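PDB 4OQJ: PKS, which probably acts as a ketosynthase of a polyketide synthase without its own acyltransferase, extending acyl chains held on carrier protein during oxazolomycin biosynthesis. Local coordinates for residues A[115-120]-A[693-699]; A[199-203]-A[215-219]; A[41-45]-A[386-392]; A[462-466]-A[516-520]. All coordinates share one frame. Residue numbers count along the deposited sequence, not the author numbering.

Overall arrangement
The four contacts show how a large ketosynthase is tied together at several scales. Interaction 2 is local and lies in the core, where strand 214-221 belongs to the main mixed sheet. Interaction 3 joins helix 38-46 to helix 376-390, early and late parts of the ketosynthase sequence, enclosing interaction 2 along the chain. Interaction 1 brings segment 693-699 back onto helix 105-121; its segments alternate with those of interaction 3, and it touches both interaction 2 (centres 18 Å apart) and interaction 3 (19 Å). Interaction 4 belongs to a separate three-stranded sheet, its centre 38 Å from that of interaction 2. The returning segment 693-699 thus closes a loop that contains this flanking sheet.

Interaction 1. Residues A[115-120]-A[693-699]; sequences YEALER and PLPTYPF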
# COMPACT_ATOMS: atom_id res chain seq x y z
N TYR A 115 -10.89 15.03 -7.01
CA TYR A 115 -12.16 15.73 -7.03
C TYR A 115 -12.80 15.58 -8.41
O TYR A 115 -13.97 15.21 -8.52
CB TYR A 115 -11.95 17.20 -6.65
CG TYR A 115 -13.20 18.05 -6.43
CD1 TYR A 115 -14.01 18.44 -7.48
CD2 TYR A 115 -13.50 18.53 -5.16
CE1 TYR A 115 -15.13 19.25 -7.27
CE2 TYR A 115 -14.60 19.34 -4.93
CZ TYR A 115 -15.41 19.70 -5.99
OH TYR A 115 -16.50 20.51 -5.75
N GLU A 116 -12.03 15.84 -9.46
CA GLU A 116 -12.53 15.72 -10.83
C GLU A 116 -12.96 14.30 -11.15
O GLU A 116 -13.97 14.11 -11.83
CB GLU A 116 -11.46 16.15 -11.85
CG GLU A 116 -11.22 17.65 -11.95
CD GLU A 116 -9.99 17.99 -12.81
OE1 GLU A 116 -9.13 17.10 -13.01
OE2 GLU A 116 -9.87 19.16 -13.27
N ALA A 117 -12.20 13.30 -10.68
CA ALA A 117 -12.53 11.91 -10.99
C ALA A 117 -13.86 11.51 -10.37
O ALA A 117 -14.67 10.82 -11.00
CB ALA A 117 -11.42 10.98 -10.52
N LEU A 118 -14.10 11.94 -9.14
CA LEU A 118 -15.35 11.65 -8.45
C LEU A 118 -16.51 12.41 -9.10
O LEU A 118 -17.59 11.87 -9.28
CB LEU A 118 -15.25 12.00 -6.96
CG LEU A 118 -14.44 10.97 -6.16
CD1 LEU A 118 -13.93 11.56 -4.88
CD2 LEU A 118 -15.32 9.76 -5.89
N GLU A 119 -16.27 13.66 -9.48
CA GLU A 119 -17.24 14.40 -10.26
C GLU A 119 -17.63 13.68 -11.55
O GLU A 119 -18.80 13.59 -11.89
CB GLU A 119 -16.71 15.78 -10.60
CG GLU A 119 -16.99 16.83 -9.55
CD GLU A 119 -16.64 18.21 -10.06
OE1 GLU A 119 -15.55 18.34 -10.67
OE2 GLU A 119 -17.45 19.14 -9.87
N ARG A 120 -16.65 13.19 -12.30
CA ARG A 120 -16.96 12.52 -13.56
C ARG A 120 -17.71 11.23 -13.29
O ARG A 120 -18.60 10.86 -14.06
CB ARG A 120 -15.69 12.26 -14.37
CG ARG A 120 -15.92 11.55 -15.68
CD ARG A 120 -14.75 11.76 -16.63
NE ARG A 120 -14.66 13.14 -17.10
CZ ARG A 120 -13.82 14.07 -16.62
NH1 ARG A 120 -13.82 15.30 -17.14
NH2 ARG A 120 -12.97 13.78 -15.65
N PRO A 693 -20.88 11.29 -17.38
CA PRO A 693 -19.82 12.30 -17.39
C PRO A 693 -20.31 13.68 -17.81
O PRO A 693 -20.89 13.82 -18.88
CB PRO A 693 -18.82 11.75 -18.42
CG PRO A 693 -19.09 10.31 -18.50
CD PRO A 693 -20.57 10.16 -18.28
N LEU A 694 -20.08 14.68 -16.96
CA LEU A 694 -20.38 16.07 -17.30
C LEU A 694 -19.14 16.88 -16.97
O LEU A 694 -18.22 16.35 -16.35
CB LEU A 694 -21.58 16.58 -16.51
CG LEU A 694 -22.90 15.85 -16.76
CD1 LEU A 694 -23.92 16.26 -15.73
CD2 LEU A 694 -23.42 16.16 -18.15
N PRO A 695 -19.08 18.16 -17.39
CA PRO A 695 -17.84 18.89 -17.11
C PRO A 695 -17.56 18.98 -15.62
O PRO A 695 -18.49 18.90 -14.83
CB PRO A 695 -18.10 20.28 -17.71
CG PRO A 695 -19.11 20.02 -18.82
CD PRO A 695 -19.99 18.92 -18.27
N THR A 696 -16.28 19.12 -15.28
CA THR A 696 -15.83 19.11 -13.89
C THR A 696 -15.58 20.54 -13.42
O THR A 696 -15.66 21.48 -14.22
CB THR A 696 -14.58 18.21 -13.74
OG1 THR A 696 -13.57 18.57 -14.72
CG2 THR A 696 -14.98 16.78 -13.99
N TYR A 697 -15.33 20.70 -12.13
CA TYR A 697 -15.31 22.01 -11.49
C TYR A 697 -14.24 22.96 -12.08
O TYR A 697 -13.12 22.53 -12.37
CB TYR A 697 -15.06 21.85 -9.98
CG TYR A 697 -15.30 23.14 -9.21
CD1 TYR A 697 -16.57 23.46 -8.74
CD2 TYR A 697 -14.27 24.04 -8.98
CE1 TYR A 697 -16.80 24.64 -8.05
CE2 TYR A 697 -14.49 25.23 -8.28
CZ TYR A 697 -15.77 25.52 -7.82
OH TYR A 697 -16.02 26.70 -7.14
N PRO A 698 -14.61 24.24 -12.29
CA PRO A 698 -13.63 25.20 -12.83
C PRO A 698 -12.78 25.81 -11.71
O PRO A 698 -12.98 26.96 -11.29
CB PRO A 698 -14.51 26.25 -13.50
CG PRO A 698 -15.77 26.24 -12.70
CD PRO A 698 -15.97 24.81 -12.25
N PHE A 699 -11.82 25.03 -11.23
CA PHE A 699 -10.97 25.44 -10.12
C PHE A 699 -10.37 26.80 -10.37
O PHE A 699 -9.90 27.08 -11.46
CB PHE A 699 -9.85 24.42 -9.90
CG PHE A 699 -10.35 23.04 -9.60
CD1 PHE A 699 -10.84 22.72 -8.34
CD2 PHE A 699 -10.32 22.06 -10.57
CE1 PHE A 699 -11.28 21.43 -8.06
CE2 PHE A 699 -10.77 20.79 -10.30
CZ PHE A 699 -11.25 20.47 -9.06
O HOH W 1 -12.02 20.68 -13.80
O HOH W 2 -20.27 13.88 -14.29
O HOH W 3 -11.99 16.48 -15.80
O HOH W 4 -16.34 15.37 -17.93
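Tyr115, on the helix 105-121, begins the contact with its ring. The edge of Phe699 points at its face in an offset edge-to-face pair, centroids 5.5 Å apart and planes at 75°, and Tyr115 CE1 also lies 3.8 Å from Tyr697 CB. One residue on, Glu116 OE2 reaches the edge of the Phe699 ring (3.5 Å to CE2) and forms a salt bridge with Arg31. Water 1 donates to Glu116 OE2 (2.7 Å) and to Tyr697 O (2.6 Å) while accepting from Thr696 OG1 (2.8 Å), so the loop is held by solvent as well as by direct contact. Such a return is familiar from modular polyketide synthases, where an extended, proline-rich linker segment wraps back over the ketosynthase; 693-699, likewise without regular secondary structure, runs between this helix and helix 474-490. Glu119 makes the direct hydrogen bond, with Tyr697 N donating to OE1 at 2.8 Å. At Arg120 the guanidinium offers one face to Thr696 CG2, 3.7 Å from NH1. Arg120 NH1 donates to water 3 (2.6 Å), which in turn donates to Thr696 OG1 (2.8 Å), while Arg120 NH2 bonds Leu28 O on strand 23-31. The Arg120 backbone meets Pro693 at the start of segment 693-699, Arg120 O lying 3.8 Å from Pro693 CA.

Interaction 2. Residues A[199-203]-A[215-219]; sequences AVHLA and ALAGA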
# COMPACT_ATOMS: atom_id res chain seq x y z
N ALA A 199 -1.12 0.89 -7.11
CA ALA A 199 -2.22 1.51 -6.39
C ALA A 199 -3.54 0.93 -6.89
O ALA A 199 -4.44 0.62 -6.10
CB ALA A 199 -2.20 3.02 -6.55
N VAL A 200 -3.64 0.77 -8.21
CA VAL A 200 -4.83 0.16 -8.80
C VAL A 200 -5.00 -1.27 -8.26
O VAL A 200 -6.10 -1.68 -7.89
CB VAL A 200 -4.75 0.14 -10.35
CG1 VAL A 200 -5.81 -0.77 -10.96
CG2 VAL A 200 -4.92 1.56 -10.91
N HIS A 201 -3.90 -2.02 -8.22
CA HIS A 201 -3.96 -3.39 -7.71
C HIS A 201 -4.48 -3.43 -6.27
O HIS A 201 -5.37 -4.22 -5.93
CB HIS A 201 -2.59 -4.03 -7.80
CG HIS A 201 -2.49 -5.35 -7.12
ND1 HIS A 201 -2.91 -6.52 -7.71
CD2 HIS A 201 -1.98 -5.69 -5.91
CE1 HIS A 201 -2.66 -7.53 -6.89
NE2 HIS A 201 -2.10 -7.05 -5.79
N LEU A 202 -3.95 -2.56 -5.41
CA LEU A 202 -4.36 -2.59 -4.01
C LEU A 202 -5.80 -2.10 -3.84
O LEU A 202 -6.53 -2.62 -2.99
CB LEU A 202 -3.40 -1.78 -3.14
CG LEU A 202 -1.98 -2.33 -3.08
CD1 LEU A 202 -1.07 -1.36 -2.34
CD2 LEU A 202 -1.94 -3.72 -2.42
N ALA A 203 -6.21 -1.13 -4.64
CA ALA A 203 -7.60 -0.67 -4.63
C ALA A 203 -8.55 -1.83 -4.98
O ALA A 203 -9.57 -2.03 -4.30
CB ALA A 203 -7.78 0.46 -5.59
N ALA A 215 -13.34 2.94 -4.67
CA ALA A 215 -11.97 3.31 -4.36
C ALA A 215 -11.37 4.19 -5.45
O ALA A 215 -11.60 3.95 -6.63
CB ALA A 215 -11.12 2.05 -4.18
N LEU A 216 -10.62 5.21 -5.03
CA LEU A 216 -9.75 5.93 -5.96
C LEU A 216 -8.37 5.32 -5.99
O LEU A 216 -7.85 4.86 -4.96
CB LEU A 216 -9.62 7.40 -5.58
CG LEU A 216 -10.70 8.31 -6.15
CD1 LEU A 216 -11.93 8.26 -5.28
CD2 LEU A 216 -10.19 9.71 -6.29
N ALA A 217 -7.77 5.32 -7.17
CA ALA A 217 -6.38 4.94 -7.33
C ALA A 217 -5.74 5.94 -8.27
O ALA A 217 -6.32 6.28 -9.30
CB ALA A 217 -6.25 3.52 -7.88
N GLY A 218 -4.55 6.42 -7.93
CA GLY A 218 -3.93 7.43 -8.77
C GLY A 218 -2.54 7.81 -8.32
O GLY A 218 -2.00 7.24 -7.38
N ALA A 219 -1.95 8.79 -8.99
CA ALA A 219 -0.59 9.17 -8.72
C ALA A 219 -0.32 10.52 -9.35
O ALA A 219 -1.01 10.91 -10.30
CB ALA A 219 0.37 8.13 -9.25
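This is a purely apolar helix-on-strand contact in the buried core of the ketosynthase, where helix 195-209 lies against one face of the main mixed sheet. The two short axes approach to 7.5 Å and run almost antiparallel, at 168°. Such closeness depends on small side chains. Ala217 lies at the centre of the contact: its CB lies 3.8 Å from Val200 CG2, 4.1 Å from Ala203 CB and 4.3 Å from Ala199 CB. Ala203 CB also meets Ala215 CB at 4.0 Å, so one helix residue bridges two alternate strand positions. Between them Leu216 points its CA-to-CB bond away from the helix, and its side chain packs on helix 105-121, giving the strand helical cover on both faces. On the far side of helix 195-209, His201 bonds Asp211 of the second subunit. Strand 186-190, this helix and strand 214-221 form a beta-alpha-beta crossover that skips over strand 132-138, consistent with the layered thiolase fold of this family.

Interaction 3. Residues A[41-45]-A[386-392]; sequences FWKVL and LMLRHRT
A Schellman motif closing helix 376-390 supplies one side of this contact, and Trp42 of helix 38-46 packs against it. Segments 41-45 and 386-390 are both helical and cross nearly at right angles (signed angle -87°), with axes 11.4 Å apart and Trp42 opposite Leu386 (CA-CA 6.7 Å). Trp42 takes chi1 t and chi2 -117°. Its five-membered ring stacks face-to-face on His390 (chi1 -77°, chi2 100°), centroids 3.7 Å apart and planes at 2°, with Trp42 CE2 3.5 Å from His390 ND1. That imidazole is fixed because ND1 donates to Leu386 O (3.0 Å), an oxygen that also accepts from His390 N (2.9 Å). Trp42 CE3 lies 3.6 Å from Leu386 CB, Trp42 CZ3 4.0 Å from CG of selenomethionine Met387, and Trp42 CZ2 3.8 Å from Thr392 CB. Leu386 (m, t) sends CD1 to Phe41 CD2 (3.8 Å) and Leu45 CD1 (4.3 Å). Thr392 OG1 donates to His390 O (2.7 Å). Arg391, left-handed at phi 46° and psi 49°, ends the helix as the C-prime residue; with Thr392 N bonding Met387 O (2.9 Å) and Arg391 N bonding Leu388 O weakly (3.2 Å), this is the mark of a Schellman C-cap.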
# COMPACT_ATOMS: atom_id res chain seq x y z
N PHE A 41 -7.14 14.55 -23.72
CA PHE A 41 -6.14 13.48 -23.79
C PHE A 41 -6.47 12.56 -24.96
O PHE A 41 -5.59 12.13 -25.70
CB PHE A 41 -6.09 12.70 -22.46
CG PHE A 41 -4.98 11.67 -22.37
CD1 PHE A 41 -3.71 11.92 -22.90
CD2 PHE A 41 -5.19 10.47 -21.71
CE1 PHE A 41 -2.69 10.97 -22.81
CE2 PHE A 41 -4.17 9.52 -21.59
CZ PHE A 41 -2.91 9.78 -22.14
N TRP A 42 -7.75 12.27 -25.14
CA TRP A 42 -8.16 11.44 -26.25
C TRP A 42 -7.82 12.12 -27.56
O TRP A 42 -7.53 11.46 -28.56
CB TRP A 42 -9.65 11.13 -26.20
CG TRP A 42 -10.08 10.34 -27.38
CD1 TRP A 42 -10.96 10.71 -28.34
CD2 TRP A 42 -9.60 9.04 -27.75
NE1 TRP A 42 -11.08 9.72 -29.28
CE2 TRP A 42 -10.26 8.68 -28.94
CE3 TRP A 42 -8.69 8.14 -27.18
CZ2 TRP A 42 -10.04 7.46 -29.58
CZ3 TRP A 42 -8.47 6.93 -27.81
CH2 TRP A 42 -9.14 6.60 -29.01
N LYS A 43 -7.85 13.45 -27.57
CA LYS A 43 -7.49 14.19 -28.78
C LYS A 43 -6.00 14.06 -29.08
O LYS A 43 -5.62 13.85 -30.22
CB LYS A 43 -7.90 15.65 -28.66
CG LYS A 43 -9.40 15.87 -28.72
N VAL A 44 -5.16 14.15 -28.05
CA VAL A 44 -3.73 13.93 -28.21
C VAL A 44 -3.48 12.55 -28.80
O VAL A 44 -2.65 12.39 -29.69
CB VAL A 44 -2.96 14.07 -26.85
CG1 VAL A 44 -1.53 13.52 -26.95
CG2 VAL A 44 -2.93 15.53 -26.41
N LEU A 45 -4.20 11.55 -28.29
CA LEU A 45 -3.97 10.16 -28.64
C LEU A 45 -4.46 9.82 -30.04
O LEU A 45 -3.72 9.25 -30.85
CB LEU A 45 -4.66 9.24 -27.63
CG LEU A 45 -4.12 9.25 -26.20
CD1 LEU A 45 -5.09 8.54 -25.28
CD2 LEU A 45 -2.76 8.58 -26.18
N LEU A 386 -9.58 4.74 -22.68
CA LEU A 386 -10.21 5.57 -23.70
C LEU A 386 -10.30 4.84 -25.05
O LEU A 386 -11.31 4.93 -25.75
CB LEU A 386 -9.46 6.89 -23.86
CG LEU A 386 -9.56 7.81 -22.63
CD1 LEU A 386 -8.57 8.95 -22.72
CD2 LEU A 386 -10.98 8.36 -22.49
N MSE A 387 -9.24 4.12 -25.41
CA MSE A 387 -9.22 3.34 -26.64
C MSE A 387 -10.37 2.34 -26.65
O MSE A 387 -11.03 2.16 -27.67
CB MSE A 387 -7.90 2.57 -26.80
CG MSE A 387 -6.70 3.42 -27.09
SE MSE A 387 -5.06 2.34 -26.91
CE MSE A 387 -5.38 1.06 -28.33
N LEU A 388 -10.55 1.67 -25.51
CA LEU A 388 -11.56 0.62 -25.36
C LEU A 388 -12.97 1.20 -25.41
O LEU A 388 -13.86 0.63 -26.04
CB LEU A 388 -11.37 -0.14 -24.05
CG LEU A 388 -10.25 -1.18 -23.99
CD1 LEU A 388 -9.96 -1.57 -22.54
CD2 LEU A 388 -10.62 -2.40 -24.80
N ARG A 389 -13.17 2.32 -24.72
CA ARG A 389 -14.47 2.97 -24.70
C ARG A 389 -14.82 3.48 -26.09
O ARG A 389 -15.97 3.42 -26.49
CB ARG A 389 -14.51 4.13 -23.69
CG ARG A 389 -15.95 4.51 -23.33
CD ARG A 389 -16.11 5.75 -22.45
NE ARG A 389 -17.52 5.89 -22.07
CZ ARG A 389 -18.13 7.04 -21.77
NH1 ARG A 389 -17.47 8.19 -21.79
NH2 ARG A 389 -19.43 7.03 -21.46
N HIS A 390 -13.82 3.97 -26.83
CA HIS A 390 -14.04 4.47 -28.18
C HIS A 390 -13.96 3.37 -29.26
O HIS A 390 -14.20 3.65 -30.43
CB HIS A 390 -13.01 5.56 -28.52
CG HIS A 390 -13.31 6.89 -27.91
ND1 HIS A 390 -12.68 7.35 -26.77
CD2 HIS A 390 -14.16 7.88 -28.29
CE1 HIS A 390 -13.14 8.55 -26.46
NE2 HIS A 390 -14.04 8.89 -27.37
N ARG A 391 -13.59 2.15 -28.87
CA ARG A 391 -13.35 1.05 -29.82
C ARG A 391 -12.48 1.52 -30.98
O ARG A 391 -12.77 1.31 -32.17
CB ARG A 391 -14.68 0.46 -30.32
CG ARG A 391 -15.32 -0.49 -29.30
CD ARG A 391 -16.76 -0.12 -28.95
NE ARG A 391 -17.74 -0.67 -29.89
CZ ARG A 391 -18.46 -1.78 -29.71
NH1 ARG A 391 -18.33 -2.50 -28.59
NH2 ARG A 391 -19.31 -2.18 -30.64
N THR A 392 -11.39 2.17 -30.59
CA THR A 392 -10.49 2.81 -31.52
C THR A 392 -9.04 2.60 -31.10
O THR A 392 -8.65 2.90 -29.97
CB THR A 392 -10.79 4.32 -31.60
OG1 THR A 392 -12.15 4.50 -32.03
CG2 THR A 392 -9.84 5.02 -32.54

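Interaction 4. Residues A[462-466]-A[516-520]; sequences AGPRL and LVATG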
# COMPACT_ATOMS: atom_id res chain seq x y z
N ALA A 462 -40.07 11.59 -19.52
CA ALA A 462 -40.24 12.38 -20.74
C ALA A 462 -40.63 13.83 -20.44
O ALA A 462 -40.96 14.58 -21.37
CB ALA A 462 -41.29 11.72 -21.64
N GLY A 463 -40.60 14.22 -19.17
CA GLY A 463 -41.07 15.53 -18.75
C GLY A 463 -39.95 16.53 -18.48
O GLY A 463 -38.78 16.26 -18.79
N PRO A 464 -40.31 17.69 -17.90
CA PRO A 464 -39.28 18.70 -17.58
C PRO A 464 -38.40 18.26 -16.42
O PRO A 464 -38.76 17.35 -15.68
CB PRO A 464 -40.10 19.93 -17.21
CG PRO A 464 -41.42 19.39 -16.73
CD PRO A 464 -41.66 18.14 -17.53
N ARG A 465 -37.26 18.91 -16.27
CA ARG A 465 -36.29 18.59 -15.22
C ARG A 465 -35.70 19.86 -14.66
O ARG A 465 -35.60 20.87 -15.35
CB ARG A 465 -35.17 17.69 -15.76
CG ARG A 465 -35.61 16.30 -16.15
CD ARG A 465 -35.93 15.46 -14.92
NE ARG A 465 -36.47 14.15 -15.27
CZ ARG A 465 -36.53 13.12 -14.43
NH1 ARG A 465 -36.09 13.24 -13.18
NH2 ARG A 465 -37.03 11.96 -14.83
N LEU A 466 -35.31 19.79 -13.40
CA LEU A 466 -34.63 20.88 -12.74
C LEU A 466 -33.13 20.62 -12.77
O LEU A 466 -32.67 19.64 -12.19
CB LEU A 466 -35.11 21.02 -11.29
CG LEU A 466 -34.44 22.12 -10.47
CD1 LEU A 466 -34.76 23.50 -11.06
CD2 LEU A 466 -34.85 22.04 -9.03
N LEU A 516 -32.40 25.91 -13.28
CA LEU A 516 -33.16 26.10 -14.50
C LEU A 516 -34.09 24.93 -14.69
O LEU A 516 -33.66 23.79 -14.60
CB LEU A 516 -32.23 26.23 -15.71
CG LEU A 516 -32.91 26.11 -17.07
CD1 LEU A 516 -33.72 27.36 -17.31
CD2 LEU A 516 -31.91 25.87 -18.18
N VAL A 517 -35.35 25.20 -14.97
CA VAL A 517 -36.28 24.15 -15.37
C VAL A 517 -36.23 24.04 -16.89
O VAL A 517 -36.50 25.01 -17.59
CB VAL A 517 -37.73 24.44 -14.92
CG1 VAL A 517 -38.66 23.33 -15.35
CG2 VAL A 517 -37.81 24.65 -13.41
N ALA A 518 -35.94 22.85 -17.41
CA ALA A 518 -35.78 22.69 -18.84
C ALA A 518 -36.62 21.54 -19.34
O ALA A 518 -36.91 20.60 -18.60
CB ALA A 518 -34.30 22.47 -19.19
N THR A 519 -36.99 21.62 -20.61
CA THR A 519 -37.84 20.61 -21.23
C THR A 519 -37.02 19.60 -22.03
O THR A 519 -37.50 18.52 -22.37
CB THR A 519 -38.85 21.30 -22.14
OG1 THR A 519 -38.14 22.12 -23.07
CG2 THR A 519 -39.76 22.18 -21.31
N GLY A 520 -35.76 19.94 -22.31
CA GLY A 520 -34.86 19.01 -22.98
C GLY A 520 -33.46 19.56 -23.05
O GLY A 520 -33.19 20.68 -22.60
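Two backbone hydrogen bonds define the contact: Arg465 N donates to Ala518 O and Ala518 N donates to Arg465 O, each at 2.9 Å. They make Arg465 and Ala518 a hydrogen-bonded pair of an antiparallel sheet, while the adjacent Leu466 and Val517 form a non-hydrogen-bonded pair with CA atoms 4.5 Å apart. CA-H...O contacts support the pairing, from Val517 CA to Arg465 O (3.3 Å), Pro464 CA to Ala518 O (3.2 Å) and Leu466 CA to Leu516 O (3.6 Å). Side chains then sort by face. Leu466 CD1 packs 4.0 Å from Val517 CG2, and Pro464 CB extends this patch to Val517 CG1 at 4.1 Å. On the opposite face, the long Arg465 side chain leads away from the strand partner to a salt bridge with Glu687. Beyond Ala518 the pairing ends, and Gly520 is the N-cap of the next helix. Strand 465-471 is an edge of a three-stranded sheet, and strand 512-518 is its centre, with 536-539 beyond. The Arg465 and Ala518 face rests on helices 496-505 and 521-530, as in the linker subdomains beside modular ketosynthases, whereas helix 660-673 packs on Leu466 and Val517.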